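Similar to hydroxylamine oxidoreductase (Kuenenia stuttgartiensis, PDB 6H5L) probably acts as a multiheme c oxidoreductase, working as a reductase within a large electron-transferring complex of an anammox bacterium. Local coordinates at residues 48-54 and 199-203; 397-403 and 430-435. One frame throughout, in Å; residues are numbered along the deposited sequence.

Overall arrangement
Interaction 1 is buried, with its centre 14 Å from the centre of the chain. It includes a CxxCH heme-binding motif, and its 199-203 segment carries a covalently attached heme c. Interaction 2 lies further out, 29 Å from the centre of the chain, and joins two loops. The side chain of Tyr403 is about 10 Å from a bound heme c. The two contacts do not touch: their centres are 31 Å apart and their nearest atoms about 15 Å. Helix 182-189 connects them. Its Tyr184 binds Gln48 and Asp200 of interaction 1, while its Pro182 and Trp183 pack on Tyr403 of interaction 2.

Interaction 1 of 2, residues 48-54 and 199-203. With HEC (heme c), chain F.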
loop_
_atom_site.group_PDB
_atom_site.type_symbol
_atom_site.label_atom_id
_atom_site.label_comp_id
_atom_site.label_asym_id
_atom_site.label_seq_id
_atom_site.Cartn_x
_atom_site.Cartn_y
_atom_site.Cartn_z
ATOM N N GLN A 48 50.300 -19.997 20.075
ATOM C CA GLN A 48 50.152 -19.620 18.679
ATOM C C GLN A 48 49.822 -18.133 18.580
ATOM O O GLN A 48 49.325 -17.519 19.529
ATOM C CB GLN A 48 49.067 -20.462 18.006
ATOM C CG GLN A 48 49.369 -21.953 17.994
ATOM C CD GLN A 48 48.242 -22.778 17.399
ATOM O OE1 GLN A 48 47.875 -22.605 16.237
ATOM N NE2 GLN A 48 47.687 -23.683 18.198
ATOM N N MET A 49 50.116 -17.556 17.412
ATOM C CA MET A 49 49.975 -16.113 17.229
ATOM C C MET A 49 48.559 -15.639 17.545
ATOM O O MET A 49 48.368 -14.635 18.241
ATOM C CB MET A 49 50.358 -15.730 15.799
ATOM C CG MET A 49 51.836 -15.873 15.482
ATOM S SD MET A 49 52.164 -15.679 13.721
ATOM C CE MET A 49 51.428 -17.177 13.070
ATOM N N LEU A 50 47.552 -16.360 17.051
ATOM C CA LEU A 50 46.168 -15.927 17.195
ATOM C C LEU A 50 45.645 -16.038 18.621
ATOM O O LEU A 50 44.512 -15.616 18.878
ATOM C CB LEU A 50 45.274 -16.732 16.256
ATOM C CG LEU A 50 45.461 -16.453 14.766
ATOM C CD1 LEU A 50 45.057 -17.665 13.953
ATOM C CD2 LEU A 50 44.653 -15.233 14.353
ATOM N N ASP A 51 46.429 -16.591 19.549
ATOM C CA ASP A 51 46.010 -16.626 20.943
ATOM C C ASP A 51 45.915 -15.232 21.548
ATOM O O ASP A 51 45.279 -15.069 22.596
ATOM C CB ASP A 51 46.962 -17.499 21.758
ATOM C CG ASP A 51 46.869 -18.966 21.381
ATOM O OD1 ASP A 51 45.966 -19.322 20.594
ATOM O OD2 ASP A 51 47.693 -19.766 21.869
ATOM N N MET A 52 46.544 -14.231 20.922
ATOM C CA MET A 52 46.267 -12.843 21.279
ATOM C C MET A 52 44.773 -12.562 21.240
ATOM O O MET A 52 44.236 -11.869 22.114
ATOM C CB MET A 52 46.991 -11.888 20.329
ATOM C CG MET A 52 48.499 -11.833 20.454
ATOM S SD MET A 52 49.139 -10.551 19.357
ATOM C CE MET A 52 50.891 -10.640 19.694
ATOM N N TYR A 53 44.089 -13.094 20.226
ATOM C CA TYR A 53 42.664 -12.868 20.041
ATOM C C TYR A 53 41.796 -13.963 20.642
ATOM O O TYR A 53 40.690 -13.670 21.102
ATOM C CB TYR A 53 42.347 -12.729 18.546
ATOM C CG TYR A 53 43.103 -11.606 17.862
ATOM C CD1 TYR A 53 42.622 -10.301 17.889
ATOM C CD2 TYR A 53 44.295 -11.849 17.190
ATOM C CE1 TYR A 53 43.311 -9.271 17.267
ATOM C CE2 TYR A 53 44.987 -10.828 16.565
ATOM C CZ TYR A 53 44.492 -9.541 16.607
ATOM O OH TYR A 53 45.183 -8.525 15.986
ATOM N N TRP A 54 42.264 -15.215 20.665
ATOM C CA TRP A 54 41.435 -16.282 21.215
ATOM C C TRP A 54 41.387 -16.215 22.739
ATOM O O TRP A 54 40.340 -16.476 23.344
ATOM C CB TRP A 54 41.937 -17.653 20.756
ATOM C CG TRP A 54 42.106 -17.858 19.260
ATOM C CD1 TRP A 54 43.046 -18.644 18.659
ATOM C CD2 TRP A 54 41.319 -17.293 18.194
ATOM N NE1 TRP A 54 42.899 -18.604 17.296
ATOM C CE2 TRP A 54 41.851 -17.781 16.983
ATOM C CE3 TRP A 54 40.224 -16.422 18.144
ATOM C CZ2 TRP A 54 41.328 -17.427 15.739
ATOM C CZ3 TRP A 54 39.706 -16.072 16.908
ATOM C CH2 TRP A 54 40.259 -16.576 15.723
ATOM N N CYS A 199 42.196 -26.035 17.022
ATOM C CA CYS A 199 41.939 -26.287 18.436
ATOM C C CYS A 199 41.819 -24.979 19.212
ATOM O O CYS A 199 40.842 -24.766 19.941
ATOM C CB CYS A 199 43.045 -27.166 19.021
ATOM S SG CYS A 199 43.313 -28.722 18.135
ATOM N N ASP A 200 42.805 -24.089 19.068
ATOM C CA ASP A 200 42.744 -22.798 19.748
ATOM C C ASP A 200 41.574 -21.959 19.254
ATOM O O ASP A 200 41.025 -21.150 20.012
ATOM C CB ASP A 200 44.053 -22.035 19.551
ATOM C CG ASP A 200 45.254 -22.788 20.084
ATOM O OD1 ASP A 200 45.138 -24.012 20.307
ATOM O OD2 ASP A 200 46.312 -22.157 20.290
ATOM N N MET A 201 41.180 -22.139 17.993
ATOM C CA MET A 201 40.090 -21.364 17.414
ATOM C C MET A 201 38.727 -21.843 17.894
ATOM O O MET A 201 37.811 -21.027 18.050
ATOM C CB MET A 201 40.170 -21.439 15.889
ATOM C CG MET A 201 39.351 -20.400 15.145
ATOM S SD MET A 201 39.783 -20.366 13.395
ATOM C CE MET A 201 38.529 -19.259 12.754
ATOM N N CYS A 202 38.580 -23.143 18.145
ATOM C CA CYS A 202 37.307 -23.710 18.568
ATOM C C CYS A 202 37.113 -23.658 20.074
ATOM O O CYS A 202 35.972 -23.558 20.538
ATOM C CB CYS A 202 37.197 -25.161 18.089
ATOM S SG CYS A 202 35.522 -25.841 18.043
ATOM N N HIS A 203 38.198 -23.729 20.850
ATOM C CA HIS A 203 38.138 -23.587 22.300
ATOM C C HIS A 203 38.330 -22.150 22.762
ATOM O O HIS A 203 38.719 -21.928 23.913
ATOM C CB HIS A 203 39.174 -24.495 22.965
ATOM C CG HIS A 203 38.823 -25.948 22.922
ATOM N ND1 HIS A 203 38.421 -26.651 24.042
ATOM C CD2 HIS A 203 38.805 -26.830 21.897
ATOM C CE1 HIS A 203 38.178 -27.906 23.711
ATOM N NE2 HIS A 203 38.403 -28.039 22.416
HETATM FE FE HEC F . 38.045 -29.938 21.937
HETATM C CHA HEC F . 35.937 -31.655 23.960
HETATM C CHB HEC F . 40.705 -30.756 23.759
HETATM C CHC HEC F . 40.144 -29.202 19.220
HETATM C CHD HEC F . 35.485 -28.460 20.284
HETATM N NA HEC F . 38.270 -31.000 23.579
HETATM C C1A HEC F . 37.283 -31.673 24.273
HETATM C C2A HEC F . 37.933 -32.385 25.361
HETATM C C3A HEC F . 39.245 -32.130 25.301
HETATM C C4A HEC F . 39.488 -31.252 24.176
HETATM C CMA HEC F . 40.319 -32.679 26.265
HETATM C CAA HEC F . 37.256 -33.282 26.423
HETATM C CBA HEC F . 36.238 -32.480 27.224
HETATM C CGA HEC F . 36.915 -31.869 28.421
HETATM O O1A HEC F . 36.783 -30.632 28.594
HETATM O O2A HEC F . 37.589 -32.604 29.188
HETATM N NB HEC F . 40.085 -29.902 21.563
HETATM C C1B HEC F . 40.992 -30.434 22.450
HETATM C C2B HEC F . 42.260 -30.603 21.770
HETATM C C3B HEC F . 42.106 -30.167 20.494
HETATM C C4B HEC F . 40.729 -29.722 20.357
HETATM C CMB HEC F . 43.489 -31.186 22.508
HETATM C CAB HEC F . 43.088 -30.087 19.288
HETATM C CBB HEC F . 44.602 -30.103 19.608
HETATM N NC HEC F . 37.870 -28.963 20.095
HETATM C C1C HEC F . 38.820 -28.840 19.098
HETATM C C2C HEC F . 38.156 -28.376 17.890
HETATM C C3C HEC F . 36.889 -28.067 18.218
HETATM C C4C HEC F . 36.674 -28.495 19.589
HETATM C CMC HEC F . 38.896 -27.974 16.592
HETATM C CAC HEC F . 35.794 -27.463 17.302
HETATM C CBC HEC F . 35.484 -28.392 16.109
HETATM N ND HEC F . 36.006 -30.054 22.095
HETATM C C1D HEC F . 35.130 -29.316 21.307
HETATM C C2D HEC F . 33.777 -29.598 21.733
HETATM C C3D HEC F . 33.914 -30.602 22.892
HETATM C C4D HEC F . 35.335 -30.823 23.039
HETATM C CMD HEC F . 32.489 -28.992 21.133
HETATM C CAD HEC F . 32.797 -31.259 23.735
HETATM C CBD HEC F . 31.745 -31.908 22.841
HETATM C CGD HEC F . 30.682 -32.522 23.708
HETATM O O1D HEC F . 30.908 -32.610 24.940
HETATM O O2D HEC F . 29.618 -32.927 23.171
HETATM O O HOH W 1 37.710 -31.662 20.768
#
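The indole of Trp54 lies between Met201 and the backbone of its own segment. Met201 CA sits over one face, 4.0 Å from the centroid of the five-membered ring and 13° off its normal, a CH-pi contact. Leu50 O and Tyr53 CB lie over the opposite face, toward the rim. Asp200 O approaches the ring obliquely, 3.5 Å from Trp54 CD1. Met201 CG stands anti to the backbone N (chi1 -164°) and the chain then runs extended. This brings Met201 CG within 3.6 Å of Trp54 CZ2 and makes an oblique Met-aromatic contact through SD. With an alanine at this tryptophan position the CH-pi and Met-aromatic contacts would be gone, and Met201 would probably be left facing a gap.

The imidazole of His203 meets the heme with an edge, and its NE2 binds the iron at 2.0 Å. A water is the other axial ligand. Cys199 SG and Cys202 SG hold the porphyrin through thioethers to HEC CAB and CAC, completing a CxxCH motif.

The carboxylates of Asp51 and Asp200 lie close together. Tyr184 bonds to both Gln48 NE2 and Asp200 OD1, and Asn178 also bonds to Asp200 OD1.

Helix 51-54 thus packs on helix 197-202, with Trp175 of helix 174-180 against Asp51, Trp54 and Asp200. Phe358 of the second subunit meets Tyr53 edge-to-face.

Interaction 2 of 2, residues 397-403 and 430-435; sequences AANRDPY and QGKFPV
Lys432 reaches across to the backbone of 397-403 from the centre of an inverse gamma turn. That turn lies in the loop after helix 420-429. The facing segment belongs to the loop between helices 356-389 and 406-412, so the contact ties two irregular parts of a largely helical fold together.

Hydrogen bonds come first. Lys432 NZ donates to Arg400 O at 3.1 Å, arriving above the carbonyl plane, 37° out of it. A weaker bond runs from Lys432 NZ to Ala398 O at 3.3 Å. The ammonium group thus bonds to two carbonyls of the opposite loop, weakly to the second. The lysine chain bends at its second torsion (chi2 -114°), and its CD passes 3.5 Å from Ala397 O on the way. The main chains are joined directly by Tyr403 N, which donates to Gly431 O at 2.9 Å in a fairly straight bond, 163° at the hydrogen. Gly431 O also takes a weak bond from Phe433 N, the one that closes the gamma turn.

Van der Waals contacts fill in around these bonds. Ala397 CB rests against Lys432 O and the ring of Pro434, and Pro402 CB packs against the carbonyls of Gln430 and Gly431. Val435 CG2 meets the Tyr403 ring obliquely, 3.5 Å from CD1. The far end of that tyrosine is fixed by a hydrogen bond from OH to Leu440 O, and Tyr443 meets its ring edge-to-face.

Charged groups play a smaller part across the contact. Arg400 extends beyond CG, and its NH1 forms a salt bridge with Glu457. The other terminal nitrogen, Arg400 NH2, lies 3.7 Å from Pro434 CB, which approaches the guanidinium obliquely.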
loop_
_atom_site.group_PDB
_atom_site.type_symbol
_atom_site.label_atom_id
_atom_site.label_comp_id
_atom_site.label_asym_id
_atom_site.label_seq_id
_atom_site.Cartn_x
_atom_site.Cartn_y
_atom_site.Cartn_z
ATOM N N ALA A 397 56.005 -51.440 24.789
ATOM C CA ALA A 397 56.178 -50.149 25.445
ATOM C C ALA A 397 57.643 -49.799 25.664
ATOM O O ALA A 397 57.971 -48.616 25.811
ATOM C CB ALA A 397 55.431 -50.136 26.780
ATOM N N ALA A 398 58.528 -50.796 25.686
ATOM C CA ALA A 398 59.947 -50.532 25.883
ATOM C C ALA A 398 60.610 -49.970 24.631
ATOM O O ALA A 398 61.536 -49.159 24.738
ATOM C CB ALA A 398 60.661 -51.809 26.328
ATOM N N ASN A 399 60.149 -50.369 23.447
ATOM C CA ASN A 399 60.755 -49.969 22.181
ATOM C C ASN A 399 59.875 -48.982 21.416
ATOM O O ASN A 399 59.762 -49.045 20.189
ATOM C CB ASN A 399 61.061 -51.191 21.320
ATOM C CG ASN A 399 62.119 -52.084 21.934
ATOM O OD1 ASN A 399 61.806 -53.093 22.567
ATOM N ND2 ASN A 399 63.382 -51.713 21.759
ATOM N N ARG A 400 59.239 -48.060 22.135
ATOM C CA ARG A 400 58.458 -47.003 21.513
ATOM C C ARG A 400 58.457 -45.797 22.441
ATOM O O ARG A 400 58.824 -45.891 23.615
ATOM C CB ARG A 400 57.030 -47.466 21.195
ATOM C CG ARG A 400 56.118 -47.617 22.403
ATOM C CD ARG A 400 54.789 -48.233 21.989
ATOM N NE ARG A 400 53.711 -47.912 22.919
ATOM C CZ ARG A 400 52.434 -48.212 22.708
ATOM N NH1 ARG A 400 52.074 -48.840 21.597
ATOM N NH2 ARG A 400 51.514 -47.882 23.605
ATOM N N ASP A 401 58.045 -44.654 21.893
ATOM C CA ASP A 401 58.024 -43.424 22.667
ATOM C C ASP A 401 57.098 -43.568 23.874
ATOM O O ASP A 401 56.109 -44.307 23.827
ATOM C CB ASP A 401 57.568 -42.250 21.804
ATOM C CG ASP A 401 58.705 -41.618 21.027
ATOM O OD1 ASP A 401 59.857 -42.076 21.180
ATOM O OD2 ASP A 401 58.445 -40.666 20.260
ATOM N N PRO A 402 57.398 -42.876 24.972
ATOM C CA PRO A 402 56.517 -42.943 26.145
ATOM C C PRO A 402 55.222 -42.176 25.941
ATOM O O PRO A 402 54.979 -41.627 24.862
ATOM C CB PRO A 402 57.370 -42.317 27.255
ATOM C CG PRO A 402 58.274 -41.377 26.532
ATOM C CD PRO A 402 58.587 -42.041 25.219
ATOM N N TYR A 403 54.383 -42.148 26.973
ATOM C CA TYR A 403 53.179 -41.333 26.939
ATOM C C TYR A 403 53.560 -39.876 26.676
ATOM O O TYR A 403 54.612 -39.420 27.140
ATOM C CB TYR A 403 52.420 -41.465 28.262
ATOM C CG TYR A 403 51.054 -40.816 28.289
ATOM C CD1 TYR A 403 49.935 -41.483 27.807
ATOM C CD2 TYR A 403 50.883 -39.539 28.805
ATOM C CE1 TYR A 403 48.684 -40.893 27.834
ATOM C CE2 TYR A 403 49.636 -38.940 28.836
ATOM C CZ TYR A 403 48.540 -39.622 28.350
ATOM O OH TYR A 403 47.296 -39.032 28.379
ATOM N N GLN A 430 58.670 -43.655 33.998
ATOM C CA GLN A 430 58.866 -42.533 33.078
ATOM C C GLN A 430 57.954 -42.645 31.857
ATOM O O GLN A 430 58.343 -42.336 30.729
ATOM C CB GLN A 430 60.334 -42.404 32.669
ATOM C CG GLN A 430 61.233 -41.915 33.798
ATOM C CD GLN A 430 62.658 -41.656 33.351
ATOM O OE1 GLN A 430 63.004 -41.858 32.188
ATOM N NE2 GLN A 430 63.494 -41.205 34.279
ATOM N N GLY A 431 56.720 -43.091 32.093
ATOM C CA GLY A 431 55.704 -43.094 31.059
ATOM C C GLY A 431 55.862 -44.148 29.989
ATOM O O GLY A 431 55.215 -44.054 28.943
ATOM N N LYS A 432 56.696 -45.159 30.218
ATOM C CA LYS A 432 56.919 -46.211 29.227
ATOM C C LYS A 432 55.911 -47.350 29.408
ATOM O O LYS A 432 56.261 -48.515 29.595
ATOM C CB LYS A 432 58.356 -46.714 29.311
ATOM C CG LYS A 432 59.374 -45.763 28.704
ATOM C CD LYS A 432 60.030 -46.379 27.479
ATOM C CE LYS A 432 60.723 -45.326 26.630
ATOM N NZ LYS A 432 61.319 -45.920 25.401
ATOM N N PHE A 433 54.631 -46.986 29.340
ATOM C CA PHE A 433 53.537 -47.939 29.459
ATOM C C PHE A 433 52.366 -47.447 28.625
ATOM O O PHE A 433 52.247 -46.239 28.383
ATOM C CB PHE A 433 53.104 -48.131 30.921
ATOM C CG PHE A 433 52.918 -46.845 31.679
ATOM C CD1 PHE A 433 51.777 -46.076 31.507
ATOM C CD2 PHE A 433 53.879 -46.414 32.576
ATOM C CE1 PHE A 433 51.607 -44.896 32.207
ATOM C CE2 PHE A 433 53.713 -45.238 33.280
ATOM C CZ PHE A 433 52.577 -44.478 33.096
ATOM N N PRO A 434 51.495 -48.343 28.168
ATOM C CA PRO A 434 50.331 -47.910 27.391
ATOM C C PRO A 434 49.227 -47.351 28.274
ATOM O O PRO A 434 49.041 -47.757 29.423
ATOM C CB PRO A 434 49.868 -49.199 26.693
ATOM C CG PRO A 434 50.980 -50.185 26.879
ATOM C CD PRO A 434 51.627 -49.808 28.169
ATOM N N VAL A 435 48.490 -46.398 27.709
ATOM C CA VAL A 435 47.310 -45.818 28.341
ATOM C C VAL A 435 46.172 -45.937 27.336
ATOM O O VAL A 435 46.214 -45.313 26.270
ATOM C CB VAL A 435 47.527 -44.358 28.756
ATOM C CG1 VAL A 435 46.289 -43.821 29.447
ATOM C CG2 VAL A 435 48.745 -44.237 29.662
#